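Local coordinates for protein monoglyceride lipase (Saccharomyces cerevisiae, PDB 4ZWN) that hydrolyses monoacylglycerols to free fatty acids and glycerol, preferring monounsaturated substrates, and also takes part in the breakdown of fatty acid ethyl esters, at residues K256-D261 / R285-A290; V264-G269 / K278-F283. The protein carries 2 engineered substitutions. All blocks are in the same frame, centred on the assembly; numbering follows the deposited sequence.

Both contacts lie in the C-terminal part of the alpha/beta hydrolase fold, on the same side of the chain's centre. Helix 253-257 ends within segment 256-261, the first half of contact 1. The chain then enters strand 264-269, the first half of contact 2. Helix 277-286 follows and packs back on that strand, closing the short loop of contact 2. The helix ends within segment 285-290, the second half of contact 1, which returns to 256-261 and closes the wider loop. Along the chain, contact 2 therefore lies between the two halves of contact 1. The two meet at Val264, whose CG2 lies 3.4 Å from Phe258 CZ. Strand 292-297 comes next, at the edge of the main sheet.

Contact 1: residues K256-D261 / R285-A290; sequences KNFAKD and RDCPSA. Engineered in segment 285-290: Arg285 (natural residue Gln).
The ring of Phe258 lies under the sulfur of Cys287, which sits over the centre of one face. Cys287 SG is 3.6 Å from the ring centroid and 11° off the ring normal, a sulfur-aromatic contact. Phe258 CG is anti to the backbone N (chi1 -169°), which carries the ring across to the 285-290 segment. At the root of the side chain, Phe258 CB meets Pro288 CG at 3.7 Å. Further out, Ser289 CB approaches Phe258 CE2 obliquely, at 3.7 Å. A serine in place of Phe258 would probably leave Cys287 SG without its aromatic partner and open a gap beside Ser289 CB and Val264. Toward the exposed end, Asp261 OD1 lies 3.6 Å from Ala290 N, a packing contact. Asp261 OD2 is held by Lys260 NZ in a salt bridge of 3.0 Å. Ser289 OG packs on the Asp261 backbone and hydrogen-bonds to Lys262 O. The touching parts, 258-261 and 287-290, run in nearly the same direction, 14° apart. The contact joins the exits of helices 253-257 and 277-286, which lead into the adjacent parallel strands 264-269 and 292-297 of the alpha/beta hydrolase sheet. Phe258 also packs on helix 145-156, and Val264 touches Phe258, Cys287 and Ser289.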
loop_
_atom_site.group_PDB
_atom_site.type_symbol
_atom_site.label_atom_id
_atom_site.label_comp_id
_atom_site.label_asym_id
_atom_site.label_seq_id
_atom_site.Cartn_x
_atom_site.Cartn_y
_atom_site.Cartn_z
ATOM N N LYS A 256 -20.426 -7.111 7.919
ATOM C CA LYS A 256 -20.917 -8.360 7.346
ATOM C C LYS A 256 -19.853 -9.149 6.590
ATOM O O LYS A 256 -19.883 -10.378 6.579
ATOM C CB LYS A 256 -22.096 -8.084 6.409
ATOM C CG LYS A 256 -23.355 -7.593 7.104
ATOM C CD LYS A 256 -24.457 -7.326 6.090
ATOM C CE LYS A 256 -25.678 -6.701 6.744
ATOM N NZ LYS A 256 -26.744 -6.433 5.743
ATOM N N ASN A 257 -18.914 -8.453 5.959
ATOM C CA ASN A 257 -17.994 -9.116 5.039
ATOM C C ASN A 257 -16.541 -9.190 5.509
ATOM O O ASN A 257 -15.751 -9.961 4.961
ATOM C CB ASN A 257 -18.049 -8.425 3.677
ATOM C CG ASN A 257 -19.421 -8.503 3.046
ATOM O OD1 ASN A 257 -19.753 -9.480 2.376
ATOM N ND2 ASN A 257 -20.232 -7.473 3.261
ATOM N N PHE A 258 -16.185 -8.394 6.511
ATOM C CA PHE A 258 -14.820 -8.412 7.025
ATOM C C PHE A 258 -14.480 -9.795 7.572
ATOM O O PHE A 258 -15.250 -10.364 8.346
ATOM C CB PHE A 258 -14.631 -7.354 8.112
ATOM C CG PHE A 258 -13.197 -7.133 8.492
ATOM C CD1 PHE A 258 -12.425 -6.199 7.819
ATOM C CD2 PHE A 258 -12.619 -7.862 9.517
ATOM C CE1 PHE A 258 -11.102 -5.996 8.162
ATOM C CE2 PHE A 258 -11.296 -7.668 9.863
ATOM C CZ PHE A 258 -10.537 -6.734 9.186
ATOM N N ALA A 259 -13.333 -10.326 7.155
ATOM C CA ALA A 259 -12.884 -11.649 7.582
ATOM C C ALA A 259 -12.900 -11.759 9.100
ATOM O O ALA A 259 -12.216 -11.002 9.792
ATOM C CB ALA A 259 -11.494 -11.939 7.041
ATOM N N LYS A 260 -13.691 -12.706 9.601
ATOM C CA LYS A 260 -14.005 -12.809 11.024
ATOM C C LYS A 260 -12.772 -12.845 11.921
ATOM O O LYS A 260 -11.926 -13.732 11.801
ATOM C CB LYS A 260 -14.867 -14.049 11.285
ATOM C CG LYS A 260 -15.398 -14.154 12.712
ATOM C CD LYS A 260 -16.513 -15.184 12.807
ATOM C CE LYS A 260 -17.037 -15.316 14.228
ATOM N NZ LYS A 260 -16.022 -15.903 15.146
ATOM N N ASP A 261 -12.681 -11.850 12.799
ATOM C CA ASP A 261 -11.665 -11.795 13.848
ATOM C C ASP A 261 -10.226 -11.824 13.327
ATOM O O ASP A 261 -9.324 -12.319 14.003
ATOM C CB ASP A 261 -11.874 -12.946 14.840
ATOM C CG ASP A 261 -13.204 -12.853 15.574
ATOM O OD1 ASP A 261 -13.598 -11.729 15.953
ATOM O OD2 ASP A 261 -13.853 -13.905 15.769
ATOM N N ARG A 285 -13.704 1.899 13.866
ATOM C CA ARG A 285 -14.992 1.881 14.551
ATOM C C ARG A 285 -15.952 0.851 13.962
ATOM O O ARG A 285 -16.604 0.109 14.698
ATOM C CB ARG A 285 -15.641 3.259 14.497
ATOM C CG ARG A 285 -15.199 4.209 15.577
ATOM C CD ARG A 285 -15.999 5.492 15.490
ATOM N NE ARG A 285 -15.832 6.317 16.679
ATOM C CZ ARG A 285 -16.700 6.361 17.684
ATOM N NH1 ARG A 285 -17.808 5.634 17.640
ATOM N NH2 ARG A 285 -16.463 7.141 18.732
ATOM N N ASP A 286 -16.040 0.814 12.633
ATOM C CA ASP A 286 -16.987 -0.067 11.953
ATOM C C ASP A 286 -16.503 -1.515 11.877
ATOM O O ASP A 286 -17.309 -2.434 11.725
ATOM C CB ASP A 286 -17.277 0.443 10.535
ATOM C CG ASP A 286 -17.957 1.802 10.523
ATOM O OD1 ASP A 286 -18.566 2.182 11.546
ATOM O OD2 ASP A 286 -17.885 2.487 9.479
ATOM N N CYS A 287 -15.192 -1.718 11.970
ATOM C CA CYS A 287 -14.614 -3.055 11.833
ATOM C C CYS A 287 -15.069 -3.977 12.958
ATOM O O CYS A 287 -14.955 -3.632 14.132
ATOM C CB CYS A 287 -13.086 -2.978 11.804
ATOM S SG CYS A 287 -12.254 -4.558 11.491
ATOM N N PRO A 288 -15.590 -5.160 12.596
ATOM C CA PRO A 288 -16.165 -6.115 13.552
ATOM C C PRO A 288 -15.123 -6.968 14.269
ATOM O O PRO A 288 -15.455 -7.628 15.254
ATOM C CB PRO A 288 -17.053 -6.990 12.666
ATOM C CG PRO A 288 -16.341 -7.001 11.356
ATOM C CD PRO A 288 -15.728 -5.628 11.204
ATOM N N SER A 289 -13.886 -6.952 13.782
ATOM C CA SER A 289 -12.826 -7.784 14.345
ATOM C C SER A 289 -12.526 -7.443 15.798
ATOM O O SER A 289 -12.616 -6.283 16.204
ATOM C CB SER A 289 -11.548 -7.652 13.518
ATOM O OG SER A 289 -10.493 -8.389 14.110
ATOM N N ALA A 290 -12.165 -8.462 16.573
ATOM C CA ALA A 290 -11.829 -8.286 17.982
ATOM C C ALA A 290 -10.439 -7.679 18.149
ATOM O O ALA A 290 -10.193 -6.908 19.077
ATOM C CB ALA A 290 -11.914 -9.612 18.712
#

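Contact 2: residues V264-G269 / K278-F283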
loop_
_atom_site.group_PDB
_atom_site.type_symbol
_atom_site.label_atom_id
_atom_site.label_comp_id
_atom_site.label_asym_id
_atom_site.label_seq_id
_atom_site.Cartn_x
_atom_site.Cartn_y
_atom_site.Cartn_z
ATOM N N VAL A 264 -6.347 -6.435 12.625
ATOM C CA VAL A 264 -6.199 -5.243 11.797
ATOM C C VAL A 264 -5.425 -4.175 12.535
ATOM O O VAL A 264 -5.607 -3.990 13.741
ATOM C CB VAL A 264 -7.558 -4.628 11.393
ATOM C CG1 VAL A 264 -7.580 -4.333 9.898
ATOM C CG2 VAL A 264 -8.709 -5.516 11.818
ATOM N N ILE A 265 -4.568 -3.460 11.823
ATOM C CA ILE A 265 -3.977 -2.269 12.394
ATOM C C ILE A 265 -3.781 -1.235 11.289
ATOM O O ILE A 265 -3.300 -1.540 10.195
ATOM C CB ILE A 265 -2.641 -2.563 13.117
ATOM C CG1 ILE A 265 -2.129 -1.329 13.872
ATOM C CG2 ILE A 265 -1.580 -3.122 12.171
ATOM C CD1 ILE A 265 -1.103 -1.639 14.951
ATOM N N ILE A 266 -4.215 -0.011 11.563
ATOM C CA ILE A 266 -4.019 1.080 10.621
ATOM C C ILE A 266 -3.038 2.087 11.196
ATOM O O ILE A 266 -3.170 2.498 12.371
ATOM C CB ILE A 266 -5.346 1.780 10.260
ATOM C CG1 ILE A 266 -6.244 0.840 9.428
ATOM C CG2 ILE A 266 -5.071 3.057 9.477
ATOM C CD1 ILE A 266 -7.622 1.404 9.081
ATOM N N MET A 267 -2.038 2.464 10.390
ATOM C CA MET A 267 -1.092 3.489 10.836
ATOM C C MET A 267 -1.207 4.684 9.895
ATOM O O MET A 267 -1.157 4.534 8.659
ATOM C CB MET A 267 0.309 2.953 10.879
ATOM C CG MET A 267 0.336 1.645 11.590
ATOM S SD MET A 267 1.695 0.549 11.287
ATOM C CE MET A 267 1.278 -0.677 12.520
ATOM N N HIS A 268 -1.351 5.871 10.480
ATOM C CA HIS A 268 -1.761 7.047 9.734
ATOM C C HIS A 268 -1.147 8.290 10.347
ATOM O O HIS A 268 -1.334 8.543 11.535
ATOM C CB HIS A 268 -3.292 7.138 9.727
ATOM C CG HIS A 268 -3.850 7.952 8.603
ATOM N ND1 HIS A 268 -5.017 7.613 7.954
ATOM C CD2 HIS A 268 -3.398 9.077 7.995
ATOM C CE1 HIS A 268 -5.262 8.490 7.001
ATOM N NE2 HIS A 268 -4.297 9.389 7.002
ATOM N N GLY A 269 -0.456 9.080 9.531
ATOM C CA GLY A 269 0.119 10.322 10.012
ATOM C C GLY A 269 -0.967 11.299 10.414
ATOM O O GLY A 269 -1.947 11.478 9.689
ATOM N N LYS A 278 -9.771 10.875 9.211
ATOM C CA LYS A 278 -11.171 10.578 9.512
ATOM C C LYS A 278 -11.600 9.224 8.947
ATOM O O LYS A 278 -12.402 8.517 9.553
ATOM C CB LYS A 278 -12.084 11.681 8.965
ATOM C CG LYS A 278 -12.094 12.970 9.787
ATOM C CD LYS A 278 -12.962 14.045 9.124
ATOM C CE LYS A 278 -13.000 15.332 9.939
ATOM N NZ LYS A 278 -11.640 15.899 10.176
ATOM N N GLY A 279 -11.058 8.867 7.785
ATOM C CA GLY A 279 -11.382 7.602 7.149
ATOM C C GLY A 279 -10.927 6.404 7.957
ATOM O O GLY A 279 -11.672 5.439 8.133
ATOM N N SER A 280 -9.696 6.468 8.457
ATOM C CA SER A 280 -9.143 5.400 9.278
ATOM C C SER A 280 -9.858 5.301 10.628
ATOM O O SER A 280 -10.092 4.203 11.135
ATOM C CB SER A 280 -7.641 5.614 9.493
ATOM O OG SER A 280 -6.939 5.636 8.260
ATOM N N GLU A 281 -10.203 6.446 11.208
ATOM C CA GLU A 281 -10.896 6.461 12.493
ATOM C C GLU A 281 -12.247 5.762 12.401
ATOM O O GLU A 281 -12.600 4.966 13.271
ATOM C CB GLU A 281 -11.082 7.894 12.993
ATOM C CG GLU A 281 -9.788 8.580 13.402
ATOM C CD GLU A 281 -9.964 10.065 13.646
ATOM O OE1 GLU A 281 -10.971 10.635 13.172
ATOM O OE2 GLU A 281 -9.094 10.663 14.311
ATOM N N LYS A 282 -12.993 6.049 11.340
ATOM C CA LYS A 282 -14.319 5.469 11.170
ATOM C C LYS A 282 -14.243 3.994 10.788
ATOM O O LYS A 282 -15.093 3.203 11.192
ATOM C CB LYS A 282 -15.115 6.243 10.119
ATOM C CG LYS A 282 -16.562 5.792 9.983
ATOM C CD LYS A 282 -17.322 6.678 9.007
ATOM C CE LYS A 282 -18.783 6.264 8.892
ATOM N NZ LYS A 282 -18.938 4.897 8.319
ATOM N N PHE A 283 -13.226 3.623 10.016
ATOM C CA PHE A 283 -13.072 2.232 9.599
ATOM C C PHE A 283 -12.849 1.314 10.798
ATOM O O PHE A 283 -13.471 0.257 10.901
ATOM C CB PHE A 283 -11.917 2.075 8.604
ATOM C CG PHE A 283 -11.725 0.661 8.132
ATOM C CD1 PHE A 283 -12.486 0.156 7.092
ATOM C CD2 PHE A 283 -10.802 -0.171 8.745
ATOM C CE1 PHE A 283 -12.322 -1.146 6.667
ATOM C CE2 PHE A 283 -10.636 -1.474 8.325
ATOM C CZ PHE A 283 -11.396 -1.962 7.284
#
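Ser280 meets both Ile266 and His268 where helix 277-286 packs on strand 264-269. These are the first two elements of a beta-alpha-beta unit that strand 292-297 completes, within the alpha/beta hydrolase fold. The short segments run almost antiparallel, at 159°, with their axes 9.4 Å apart at closest approach. Every touching residue is buried; the solvent side is the far face of the helix. The tight part centres on Ser280. Its OG is 3.4 Å from Ile266 CG2, and Ser280 CB is 3.6 Å from the same methyl. Ile266 sends its other branch toward the aromatic ring: CD1 comes within 3.6 Å of Phe283 CD2, and the two side chains cross at about a right angle. CG1 of Ile266 is anti to the carbonyl carbon (chi1 -68°), which puts the two branches on different partners. Leu151 of helix 145-156 packs on both Ile266 and Phe283. The looser end is at Val264, whose CG1 stands 4.5 Å from Phe283 CE2, at the ring edge. On the far side of the helix, Lys278 points away from the strand and is exposed. Glu281 also points away and is partly exposed. At the other end of the strand, the nearest side-chain atoms of His268 and Asp272 are about 3 Å apart; Asp272 is inferred to belong to the charge relay. Two hydrogen bonds hold the imidazole and should restrict its rotation. His268 NE2 hydrogen-bonds to Asn275 O, while His268 ND1 and Ser280 OG share a hydrogen bond of 2.8 Å in the ring plane.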